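Local coordinates for protein acetyltransferase, GNAT family (Bacillus anthracis str. Sterne, PDB 3FBU) that binds coenzyme A and is a GNAT-family acetyltransferase that probably transfers the acetyl group of acetyl-CoA to an acceptor substrate, at residues A100-Q105 with V134-I138; V70-V74 with I86-N91. One frame throughout, in Å; residues are numbered along the deposited sequence.

Both contacts grip the same coenzyme A, and their centres lie about 11 Å apart. Contact 2 pairs the strands of a beta hairpin, and the second of them, 83-90, receives the pantetheine arm through Trp-88 O and Phe-90 N. The chain then runs on into helix 99-114, whose first turn takes the pyrophosphate; helix 129-137, packed against it in contact 1, adds Lys-137, which binds the 3'-phosphate. The two contacts also touch directly: Trp-88 CZ3 lies 3.6 Å from Ala-104 CB, Trp-88 CZ2 lies 3.6 Å from Met-135 CG, and Phe-90 CZ sits 3.6 Å from Ala-100 CA, so both helices rest on aromatic side chains of the cofactor-binding strand.

Contact 1 (A100-Q105 with V134-I138); sequences ASEAAQ and VMEKI. With COA (coenzyme A), chain C.
Ile-138 lays its side chain (chi1 p, chi2 t) across one turn of helix 99-114, with CG2 3.4 Å from Ser-101 O and 3.8 Å from Gln-105 N, and CD1 3.7 Å from Ala-104 CB. Residues 100-105 are regular helix; 134-137 form the last turn of helix 129-137, and Ile-138 (phi/psi -90/3) leaves it. The closest CA pairs are Ser-101 with Val-134 at 5.3 Å and Gln-105 with Ile-138 at 5.5 Å. Val-134 (chi1 t) puts CG2 4.1 Å from Ala-100 CB and CG1 4.3 Å from Ala-104 CB. At the N-terminal end of helix 99-114 is the pyrophosphate site characteristic of GNAT acetyltransferases: Ala-100 N donates to COA O4A at 3.1 Å, while Ser-101 N and OG (chi1 m) donate to COA O2A at 3.0 and 2.6 Å. Lys-137 reaches past that serine, its CE 3.1 Å from Ser-101 OG, and curls through chi3 and chi4 both p to bring NZ 3.1 Å from COA O9A of the 3'-phosphate.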
ATOM      1  N   ALA A 100     -10.139  -9.131  -4.059  1.00 18.57           N
ATOM      2  CA  ALA A 100     -10.495  -9.537  -2.679  1.00 18.71           C
ATOM      3  C   ALA A 100     -11.853  -8.962  -2.341  1.00 18.91           C
ATOM      4  O   ALA A 100     -12.711  -9.664  -1.813  1.00 17.78           O
ATOM      5  CB  ALA A 100      -9.450  -9.129  -1.660  1.00 18.53           C
ATOM      6  N   SER A 101     -12.068  -7.683  -2.647  1.00 18.33           N
ATOM      7  CA  SER A 101     -13.349  -7.065  -2.286  1.00 19.34           C
ATOM      8  C   SER A 101     -14.511  -7.677  -3.052  1.00 19.20           C
ATOM      9  O   SER A 101     -15.576  -7.910  -2.476  1.00 19.99           O
ATOM     10  CB  SER A 101     -13.319  -5.546  -2.497  1.00 20.39           C
ATOM     11  OG  SER A 101     -12.200  -4.987  -1.802  1.00 23.39           O
ATOM     12  N   GLU A 102     -14.297  -7.975  -4.326  1.00 18.74           N
ATOM     13  CA  GLU A 102     -15.327  -8.616  -5.152  1.00 17.66           C
ATOM     14  C   GLU A 102     -15.675  -9.991  -4.600  1.00 16.71           C
ATOM     15  O   GLU A 102     -16.840 -10.311  -4.447  1.00 15.87           O
ATOM     16  CB  GLU A 102     -14.890  -8.694  -6.644  1.00 18.29           C
ATOM     17  CG  GLU A 102     -15.879  -9.456  -7.511  1.00 19.21           C
ATOM     18  CD  GLU A 102     -15.497  -9.482  -9.011  1.00 20.83           C
ATOM     19  OE1 GLU A 102     -14.689  -8.648  -9.439  1.00 27.58           O
ATOM     20  OE2 GLU A 102     -15.995 -10.364  -9.726  1.00 27.74           O
ATOM     21  N   ALA A 103     -14.651 -10.782  -4.253  1.00 15.78           N
ATOM     22  CA  ALA A 103     -14.874 -12.121  -3.723  1.00 16.44           C
ATOM     23  C   ALA A 103     -15.552 -12.070  -2.356  1.00 16.53           C
ATOM     24  O   ALA A 103     -16.467 -12.860  -2.084  1.00 16.56           O
ATOM     25  CB  ALA A 103     -13.562 -12.882  -3.636  1.00 15.75           C
ATOM     26  N   ALA A 104     -15.105 -11.137  -1.513  1.00 16.96           N
ATOM     27  CA  ALA A 104     -15.615 -11.035  -0.142  1.00 17.77           C
ATOM     28  C   ALA A 104     -17.031 -10.515  -0.158  1.00 18.07           C
ATOM     29  O   ALA A 104     -17.850 -11.007   0.592  1.00 17.67           O
ATOM     30  CB  ALA A 104     -14.716 -10.140   0.720  1.00 18.48           C
ATOM     31  N   GLN A 105     -17.341  -9.567  -1.043  1.00 19.57           N
ATOM     32  CA  GLN A 105     -18.727  -9.071  -1.208  1.00 20.09           C
ATOM     33  C   GLN A 105     -19.676 -10.217  -1.574  1.00 19.43           C
ATOM     34  O   GLN A 105     -20.751 -10.381  -0.987  1.00 19.40           O
ATOM     35  CB  GLN A 105     -18.791  -7.933  -2.257  1.00 21.22           C
ATOM     36  CG  GLN A 105     -20.160  -7.231  -2.416  1.00 23.23           C
ATOM     37  CD  GLN A 105     -20.102  -6.008  -3.345  1.00 26.83           C
ATOM     38  OE1 GLN A 105     -19.020  -5.601  -3.819  1.00 32.87           O
ATOM     39  NE2 GLN A 105     -21.277  -5.408  -3.613  1.00 34.65           N
ATOM     40  N   VAL A 134     -10.560  -3.553   2.567  1.00 16.80           N
ATOM     41  CA  VAL A 134     -11.539  -4.500   2.036  1.00 16.68           C
ATOM     42  C   VAL A 134     -12.786  -4.534   2.936  1.00 16.05           C
ATOM     43  O   VAL A 134     -13.926  -4.488   2.464  1.00 16.54           O
ATOM     44  CB  VAL A 134     -10.955  -5.884   1.895  1.00 16.36           C
ATOM     45  CG1 VAL A 134     -12.066  -6.875   1.492  1.00 17.77           C
ATOM     46  CG2 VAL A 134      -9.822  -5.884   0.889  1.00 16.04           C
ATOM     47  N   MET A 135     -12.565  -4.592   4.247  1.00 15.77           N
ATOM     48  CA  MET A 135     -13.685  -4.669   5.191  1.00 16.27           C
ATOM     49  C   MET A 135     -14.634  -3.488   5.004  1.00 16.47           C
ATOM     50  O   MET A 135     -15.858  -3.662   4.927  1.00 16.04           O
ATOM     51  CB  MET A 135     -13.175  -4.727   6.643  1.00 16.37           C
ATOM     52  CG  MET A 135     -12.352  -5.996   6.966  1.00 16.04           C
ATOM     53  SD  MET A 135     -11.541  -5.992   8.605  1.00 12.31           S
ATOM     54  CE  MET A 135     -10.444  -7.340   8.253  1.00 20.33           C
ATOM     55  N   GLU A 136     -14.065  -2.301   4.884  1.00 16.88           N
ATOM     56  CA  GLU A 136     -14.866  -1.096   4.720  1.00 18.93           C
ATOM     57  C   GLU A 136     -15.607  -1.092   3.381  1.00 18.33           C
ATOM     58  O   GLU A 136     -16.801  -0.804   3.330  1.00 19.22           O
ATOM     59  CB  GLU A 136     -13.957   0.133   4.818  1.00 19.02           C
ATOM     60  CG  GLU A 136     -13.375   0.317   6.245  1.00 22.23           C
ATOM     61  CD  GLU A 136     -12.451   1.508   6.418  1.00 23.67           C
ATOM     62  OE1 GLU A 136     -11.915   2.049   5.410  1.00 27.42           O
ATOM     63  OE2 GLU A 136     -12.202   1.837   7.609  1.00 30.81           O
ATOM     64  N   LYS A 137     -14.901  -1.445   2.324  1.00 19.00           N
ATOM     65  CA  LYS A 137     -15.454  -1.440   0.963  1.00 19.85           C
ATOM     66  C   LYS A 137     -16.671  -2.344   0.831  1.00 19.93           C
ATOM     67  O   LYS A 137     -17.619  -2.050   0.065  1.00 20.48           O
ATOM     68  CB  LYS A 137     -14.384  -1.888  -0.044  1.00 20.29           C
ATOM     69  CG  LYS A 137     -13.229  -0.900  -0.222  1.00 22.04           C
ATOM     70  CD  LYS A 137     -12.008  -1.550  -0.862  1.00 24.07           C
ATOM     71  CE  LYS A 137     -12.200  -1.899  -2.362  1.00 26.75           C
ATOM     72  NZ  LYS A 137     -12.921  -0.858  -3.122  1.00 30.44           N
ATOM     73  N   ILE A 138     -16.674  -3.466   1.552  1.00 18.91           N
ATOM     74  CA  ILE A 138     -17.769  -4.405   1.446  1.00 18.94           C
ATOM     75  C   ILE A 138     -18.899  -4.132   2.453  1.00 18.07           C
ATOM     76  O   ILE A 138     -19.876  -4.875   2.509  1.00 18.74           O
ATOM     77  CB  ILE A 138     -17.253  -5.901   1.529  1.00 18.33           C
ATOM     78  CG1 ILE A 138     -16.710  -6.240   2.920  1.00 18.15           C
ATOM     79  CG2 ILE A 138     -16.245  -6.181   0.400  1.00 18.74           C
ATOM     80  CD1 ILE A 138     -16.091  -7.618   3.018  1.00 18.63           C
TER
HETATM   81  N1A COA C 169      -2.154   1.758   1.885  1.00 25.68           N
HETATM   82  C2A COA C 169      -3.449   2.196   1.778  1.00 26.78           C
HETATM   83  N3A COA C 169      -4.345   1.516   0.997  1.00 25.78           N
HETATM   84  C4A COA C 169      -3.933   0.398   0.341  1.00 27.28           C
HETATM   85  C5A COA C 169      -2.631  -0.064   0.439  1.00 27.00           C
HETATM   86  C6A COA C 169      -1.725   0.622   1.244  1.00 24.47           C
HETATM   87  N6A COA C 169      -0.469   0.195   1.390  1.00 27.45           N
HETATM   88  N7A COA C 169      -2.530  -1.169  -0.312  1.00 25.62           N
HETATM   89  C8A COA C 169      -3.721  -1.418  -0.894  1.00 26.50           C
HETATM   90  N9A COA C 169      -4.600  -0.443  -0.499  1.00 26.49           N
HETATM   91  C1B COA C 169      -6.046  -0.353  -0.740  1.00 28.06           C
HETATM   92  C2B COA C 169      -6.413  -0.344  -2.225  1.00 29.37           C
HETATM   93  O2B COA C 169      -6.298   0.953  -2.798  1.00 32.75           O
HETATM   94  C3B COA C 169      -7.838  -0.845  -2.135  1.00 29.16           C
HETATM   95  O3B COA C 169      -8.721   0.215  -1.802  1.00 31.07           O
HETATM   96  P3B COA C 169      -9.504   1.112  -2.900  1.00 34.18           P
HETATM   97  O7A COA C 169     -10.589   1.908  -2.251  1.00 36.31           O
HETATM   98  O8A COA C 169      -8.481   1.991  -3.571  1.00 36.44           O
HETATM   99  O9A COA C 169     -10.107   0.139  -3.890  1.00 33.95           O
HETATM  100  C4B COA C 169      -7.794  -1.856  -0.979  1.00 26.34           C
HETATM  101  O4B COA C 169      -6.709  -1.478  -0.177  1.00 25.69           O
HETATM  102  C5B COA C 169      -7.578  -3.290  -1.448  1.00 26.05           C
HETATM  103  O5B COA C 169      -8.760  -3.697  -2.110  1.00 24.96           O
HETATM  104  P1A COA C 169      -8.743  -4.931  -3.128  1.00 22.73           P
HETATM  105  O1A COA C 169      -8.092  -4.493  -4.428  1.00 22.85           O
HETATM  106  O2A COA C 169     -10.119  -5.444  -3.299  1.00 21.05           O
HETATM  107  O3A COA C 169      -7.860  -6.001  -2.319  1.00 21.40           O
HETATM  108  P2A COA C 169      -6.744  -6.990  -2.938  1.00 21.94           P
HETATM  109  O4A COA C 169      -7.364  -7.789  -4.058  1.00 19.59           O
HETATM  110  O5A COA C 169      -5.506  -6.167  -3.308  1.00 23.59           O
HETATM  111  O6A COA C 169      -6.434  -7.914  -1.648  1.00 21.48           O
HETATM  112  CBP COA C 169      -5.664  -8.418   0.555  1.00 19.16           C
HETATM  113  CCP COA C 169      -6.372  -7.392  -0.330  1.00 22.46           C
HETATM  114  CDP COA C 169      -6.433  -9.737   0.355  1.00 18.10           C
HETATM  115  CEP COA C 169      -5.782  -7.845   1.969  1.00 18.65           C
HETATM  116  CAP COA C 169      -4.180  -8.555   0.122  1.00 21.57           C
HETATM  117  OAP COA C 169      -3.455  -7.361   0.374  1.00 21.96           O
HETATM  118  C9P COA C 169      -3.455  -9.644   0.852  1.00 20.89           C
HETATM  119  O9P COA C 169      -3.628 -10.954   0.475  1.00 20.03           O
HETATM  120  N8P COA C 169      -2.713  -9.352   1.925  1.00 23.74           N
HETATM  121  C7P COA C 169      -1.856 -10.357   2.553  1.00 23.46           C
HETATM  122  C6P COA C 169      -2.626 -11.363   3.390  1.00 22.46           C
HETATM  123  C5P COA C 169      -3.372 -10.688   4.539  1.00 25.26           C
HETATM  124  O5P COA C 169      -2.809  -9.916   5.348  1.00 25.18           O
HETATM  125  N4P COA C 169      -4.645 -11.010   4.642  1.00 26.29           N
HETATM  126  C3P COA C 169      -5.530 -10.349   5.610  1.00 28.15           C
HETATM  127  C2P COA C 169      -5.444 -10.902   7.014  1.00 30.02           C
HETATM  128  S1P COA C 169      -6.715 -10.153   8.078  1.00 36.30           S

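Contact 2 (V70-V74 with I86-N91); sequences VGHIV and IGWVFN. With COA (coenzyme A), chain C.
Val-70 opens the antiparallel pairing, its O accepting from Asn-91 N at 2.9 Å while its CG2 meets Phe-90 CE2 at 4.0 Å. Next, Gly-71, extended at 170/-171, forms a non-hydrogen-bonded pair with Phe-90, CA to CA only 3.9 Å. The Phe-90 ring (chi1 m) folds over it in a CH-pi contact, Gly-71 CA 4.1 Å from the ring centroid; a CB here would clash with Phe-90 CG. His-72 and Val-89 are a hydrogen-bonded pair: His-72 N to Val-89 O 2.8 Å, Val-89 N to His-72 O 3.0 Å. The imidazole (chi1 p) brings CE1 3.7 Å from Val-89 CB, and its ND1 is hydrogen-bonded to Tyr-24 OH. Ile-73 (m, m) turns to the Phe-90 face, opposite Trp-88 in a non-hydrogen-bonded pair; its CD1 lies 4.2 Å from Trp-88 CB, its CG2 4.3 Å from Ile-86 CG1. Val-74 closes a hydrogen-bonded pair with Gly-87, each N 2.9 Å from the other's O. The axes of 70-74 and 86-90 approach to 4.3 Å, their N-to-C directions 167° apart. On its edge away from 70-74, where strand 119-124, still paired at Ile-86, has parted from it, strand 83-90 offers Trp-88 O to COA N4P (2.9 Å) and Phe-90 N to COA O9P (2.8 Å), so the pantetheine arm docks like an added strand in the V-shaped opening of the GNAT fold.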
ATOM      1  N   VAL A  70      -6.190 -16.993  -7.846  1.00 19.72           N
ATOM      2  CA  VAL A  70      -5.539 -15.779  -7.444  1.00 20.03           C
ATOM      3  C   VAL A  70      -5.529 -15.584  -5.929  1.00 19.08           C
ATOM      4  O   VAL A  70      -4.885 -14.676  -5.424  1.00 20.36           O
ATOM      5  CB  VAL A  70      -6.197 -14.563  -8.145  1.00 20.26           C
ATOM      6  CG1 VAL A  70      -6.011 -14.710  -9.676  1.00 21.62           C
ATOM      7  CG2 VAL A  70      -7.688 -14.412  -7.783  1.00 19.50           C
ATOM      8  N   GLY A  71      -6.246 -16.431  -5.206  1.00 18.03           N
ATOM      9  CA  GLY A  71      -6.252 -16.331  -3.749  1.00 18.20           C
ATOM     10  C   GLY A  71      -7.303 -17.229  -3.148  1.00 16.81           C
ATOM     11  O   GLY A  71      -7.869 -18.089  -3.820  1.00 16.73           O
ATOM     12  N   HIS A  72      -7.518 -17.074  -1.849  1.00 16.99           N
ATOM     13  CA  HIS A  72      -8.610 -17.765  -1.201  1.00 16.66           C
ATOM     14  C   HIS A  72      -9.341 -16.886  -0.174  1.00 17.02           C
ATOM     15  O   HIS A  72      -8.797 -15.912   0.380  1.00 16.84           O
ATOM     16  CB  HIS A  72      -8.147 -19.114  -0.601  1.00 17.17           C
ATOM     17  CG  HIS A  72      -7.253 -19.004   0.603  1.00 15.55           C
ATOM     18  ND1 HIS A  72      -5.874 -19.048   0.511  1.00 17.48           N
ATOM     19  CD2 HIS A  72      -7.536 -18.889   1.931  1.00 16.58           C
ATOM     20  CE1 HIS A  72      -5.347 -18.942   1.717  1.00 14.92           C
ATOM     21  NE2 HIS A  72      -6.327 -18.837   2.599  1.00 16.41           N
ATOM     22  N   ILE A  73     -10.611 -17.224  -0.002  1.00 17.02           N
ATOM     23  CA  ILE A  73     -11.469 -16.640   1.019  1.00 17.05           C
ATOM     24  C   ILE A  73     -11.548 -17.591   2.210  1.00 16.96           C
ATOM     25  O   ILE A  73     -11.757 -18.818   2.054  1.00 17.82           O
ATOM     26  CB  ILE A  73     -12.899 -16.381   0.453  1.00 17.44           C
ATOM     27  CG1 ILE A  73     -12.900 -15.182  -0.522  1.00 19.17           C
ATOM     28  CG2 ILE A  73     -13.914 -16.203   1.594  1.00 17.49           C
ATOM     29  CD1 ILE A  73     -12.681 -13.797   0.106  1.00 21.33           C
ATOM     30  N   VAL A  74     -11.380 -17.003   3.391  1.00 16.98           N
ATOM     31  CA  VAL A  74     -11.584 -17.675   4.659  1.00 17.09           C
ATOM     32  C   VAL A  74     -13.042 -17.422   5.058  1.00 17.61           C
ATOM     33  O   VAL A  74     -13.482 -16.281   5.088  1.00 16.48           O
ATOM     34  CB  VAL A  74     -10.623 -17.138   5.728  1.00 17.09           C
ATOM     35  CG1 VAL A  74     -10.724 -17.942   7.001  1.00 19.20           C
ATOM     36  CG2 VAL A  74      -9.156 -17.140   5.224  1.00 17.39           C
ATOM     37  N   ILE A  86     -14.947 -14.003   8.335  1.00 14.47           N
ATOM     38  CA  ILE A  86     -14.450 -13.926   6.949  1.00 14.17           C
ATOM     39  C   ILE A  86     -13.032 -13.335   6.956  1.00 14.70           C
ATOM     40  O   ILE A  86     -12.681 -12.511   7.806  1.00 13.06           O
ATOM     41  CB  ILE A  86     -15.423 -13.095   6.033  1.00 15.13           C
ATOM     42  CG1 ILE A  86     -15.120 -13.250   4.511  1.00 12.09           C
ATOM     43  CG2 ILE A  86     -15.432 -11.610   6.460  1.00 12.29           C
ATOM     44  CD1 ILE A  86     -16.256 -12.688   3.591  1.00 15.65           C
ATOM     45  N   GLY A  87     -12.258 -13.743   5.948  1.00 14.72           N
ATOM     46  CA  GLY A  87     -10.914 -13.291   5.719  1.00 15.68           C
ATOM     47  C   GLY A  87     -10.509 -13.621   4.301  1.00 15.47           C
ATOM     48  O   GLY A  87     -11.313 -14.156   3.524  1.00 14.56           O
ATOM     49  N   TRP A  88      -9.242 -13.366   3.986  1.00 16.96           N
ATOM     50  CA  TRP A  88      -8.793 -13.392   2.593  1.00 16.68           C
ATOM     51  C   TRP A  88      -7.283 -13.411   2.554  1.00 16.89           C
ATOM     52  O   TRP A  88      -6.656 -12.721   3.331  1.00 17.43           O
ATOM     53  CB  TRP A  88      -9.307 -12.137   1.863  1.00 17.19           C
ATOM     54  CG  TRP A  88      -9.460 -10.946   2.754  1.00 18.36           C
ATOM     55  CD1 TRP A  88      -8.477 -10.142   3.254  1.00 18.93           C
ATOM     56  CD2 TRP A  88     -10.684 -10.450   3.282  1.00 18.29           C
ATOM     57  NE1 TRP A  88      -9.024  -9.158   4.063  1.00 20.33           N
ATOM     58  CE2 TRP A  88     -10.379  -9.324   4.092  1.00 19.72           C
ATOM     59  CE3 TRP A  88     -12.014 -10.848   3.158  1.00 18.98           C
ATOM     60  CZ2 TRP A  88     -11.351  -8.624   4.780  1.00 18.47           C
ATOM     61  CZ3 TRP A  88     -12.971 -10.148   3.832  1.00 18.39           C
ATOM     62  CH2 TRP A  88     -12.647  -9.042   4.619  1.00 17.74           C
ATOM     63  N   VAL A  89      -6.711 -14.189   1.631  1.00 17.15           N
ATOM     64  CA  VAL A  89      -5.275 -14.194   1.365  1.00 16.68           C
ATOM     65  C   VAL A  89      -5.116 -14.349  -0.154  1.00 17.70           C
ATOM     66  O   VAL A  89      -5.649 -15.302  -0.739  1.00 16.70           O
ATOM     67  CB  VAL A  89      -4.546 -15.364   2.065  1.00 16.17           C
ATOM     68  CG1 VAL A  89      -3.016 -15.264   1.836  1.00 18.68           C
ATOM     69  CG2 VAL A  89      -4.932 -15.456   3.619  1.00 16.46           C
ATOM     70  N   PHE A  90      -4.406 -13.399  -0.764  1.00 17.16           N
ATOM     71  CA  PHE A  90      -4.327 -13.303  -2.219  1.00 18.26           C
ATOM     72  C   PHE A  90      -2.877 -13.248  -2.671  1.00 18.25           C
ATOM     73  O   PHE A  90      -1.963 -12.970  -1.886  1.00 19.31           O
ATOM     74  CB  PHE A  90      -5.115 -12.084  -2.740  1.00 18.57           C
ATOM     75  CG  PHE A  90      -6.578 -12.351  -2.901  1.00 19.50           C
ATOM     76  CD1 PHE A  90      -7.382 -12.534  -1.791  1.00 19.31           C
ATOM     77  CD2 PHE A  90      -7.149 -12.427  -4.137  1.00 18.80           C
ATOM     78  CE1 PHE A  90      -8.698 -12.812  -1.931  1.00 19.01           C
ATOM     79  CE2 PHE A  90      -8.473 -12.686  -4.276  1.00 18.04           C
ATOM     80  CZ  PHE A  90      -9.257 -12.877  -3.173  1.00 19.68           C
ATOM     81  N   ASN A  91      -2.694 -13.597  -3.933  1.00 19.52           N
ATOM     82  CA  ASN A  91      -1.424 -13.579  -4.619  1.00 19.81           C
ATOM     83  C   ASN A  91      -1.098 -12.141  -4.991  1.00 19.36           C
ATOM     84  O   ASN A  91      -1.900 -11.493  -5.685  1.00 18.15           O
ATOM     85  CB  ASN A  91      -1.528 -14.455  -5.881  1.00 20.39           C
ATOM     86  CG  ASN A  91      -0.207 -14.619  -6.614  1.00 20.39           C
ATOM     87  OD1 ASN A  91       0.595 -13.688  -6.718  1.00 21.54           O
ATOM     88  ND2 ASN A  91       0.021 -15.821  -7.145  1.00 20.23           N
TER
HETATM   89  N1A COA C 169      -2.154   1.758   1.885  1.00 25.68           N
HETATM   90  C2A COA C 169      -3.449   2.196   1.778  1.00 26.78           C
HETATM   91  N3A COA C 169      -4.345   1.516   0.997  1.00 25.78           N
HETATM   92  C4A COA C 169      -3.933   0.398   0.341  1.00 27.28           C
HETATM   93  C5A COA C 169      -2.631  -0.064   0.439  1.00 27.00           C
HETATM   94  C6A COA C 169      -1.725   0.622   1.244  1.00 24.47           C
HETATM   95  N6A COA C 169      -0.469   0.195   1.390  1.00 27.45           N
HETATM   96  N7A COA C 169      -2.530  -1.169  -0.312  1.00 25.62           N
HETATM   97  C8A COA C 169      -3.721  -1.418  -0.894  1.00 26.50           C
HETATM   98  N9A COA C 169      -4.600  -0.443  -0.499  1.00 26.49           N
HETATM   99  C1B COA C 169      -6.046  -0.353  -0.740  1.00 28.06           C
HETATM  100  C2B COA C 169      -6.413  -0.344  -2.225  1.00 29.37           C
HETATM  101  O2B COA C 169      -6.298   0.953  -2.798  1.00 32.75           O
HETATM  102  C3B COA C 169      -7.838  -0.845  -2.135  1.00 29.16           C
HETATM  103  O3B COA C 169      -8.721   0.215  -1.802  1.00 31.07           O
HETATM  104  P3B COA C 169      -9.504   1.112  -2.900  1.00 34.18           P
HETATM  105  O7A COA C 169     -10.589   1.908  -2.251  1.00 36.31           O
HETATM  106  O8A COA C 169      -8.481   1.991  -3.571  1.00 36.44           O
HETATM  107  O9A COA C 169     -10.107   0.139  -3.890  1.00 33.95           O
HETATM  108  C4B COA C 169      -7.794  -1.856  -0.979  1.00 26.34           C
HETATM  109  O4B COA C 169      -6.709  -1.478  -0.177  1.00 25.69           O
HETATM  110  C5B COA C 169      -7.578  -3.290  -1.448  1.00 26.05           C
HETATM  111  O5B COA C 169      -8.760  -3.697  -2.110  1.00 24.96           O
HETATM  112  P1A COA C 169      -8.743  -4.931  -3.128  1.00 22.73           P
HETATM  113  O1A COA C 169      -8.092  -4.493  -4.428  1.00 22.85           O
HETATM  114  O2A COA C 169     -10.119  -5.444  -3.299  1.00 21.05           O
HETATM  115  O3A COA C 169      -7.860  -6.001  -2.319  1.00 21.40           O
HETATM  116  P2A COA C 169      -6.744  -6.990  -2.938  1.00 21.94           P
HETATM  117  O4A COA C 169      -7.364  -7.789  -4.058  1.00 19.59           O
HETATM  118  O5A COA C 169      -5.506  -6.167  -3.308  1.00 23.59           O
HETATM  119  O6A COA C 169      -6.434  -7.914  -1.648  1.00 21.48           O
HETATM  120  CBP COA C 169      -5.664  -8.418   0.555  1.00 19.16           C
HETATM  121  CCP COA C 169      -6.372  -7.392  -0.330  1.00 22.46           C
HETATM  122  CDP COA C 169      -6.433  -9.737   0.355  1.00 18.10           C
HETATM  123  CEP COA C 169      -5.782  -7.845   1.969  1.00 18.65           C
HETATM  124  CAP COA C 169      -4.180  -8.555   0.122  1.00 21.57           C
HETATM  125  OAP COA C 169      -3.455  -7.361   0.374  1.00 21.96           O
HETATM  126  C9P COA C 169      -3.455  -9.644   0.852  1.00 20.89           C
HETATM  127  O9P COA C 169      -3.628 -10.954   0.475  1.00 20.03           O
HETATM  128  N8P COA C 169      -2.713  -9.352   1.925  1.00 23.74           N
HETATM  129  C7P COA C 169      -1.856 -10.357   2.553  1.00 23.46           C
HETATM  130  C6P COA C 169      -2.626 -11.363   3.390  1.00 22.46           C
HETATM  131  C5P COA C 169      -3.372 -10.688   4.539  1.00 25.26           C
HETATM  132  O5P COA C 169      -2.809  -9.916   5.348  1.00 25.18           O
HETATM  133  N4P COA C 169      -4.645 -11.010   4.642  1.00 26.29           N
HETATM  134  C3P COA C 169      -5.530 -10.349   5.610  1.00 28.15           C
HETATM  135  C2P COA C 169      -5.444 -10.902   7.014  1.00 30.02           C
HETATM  136  S1P COA C 169      -6.715 -10.153   8.078  1.00 36.30           S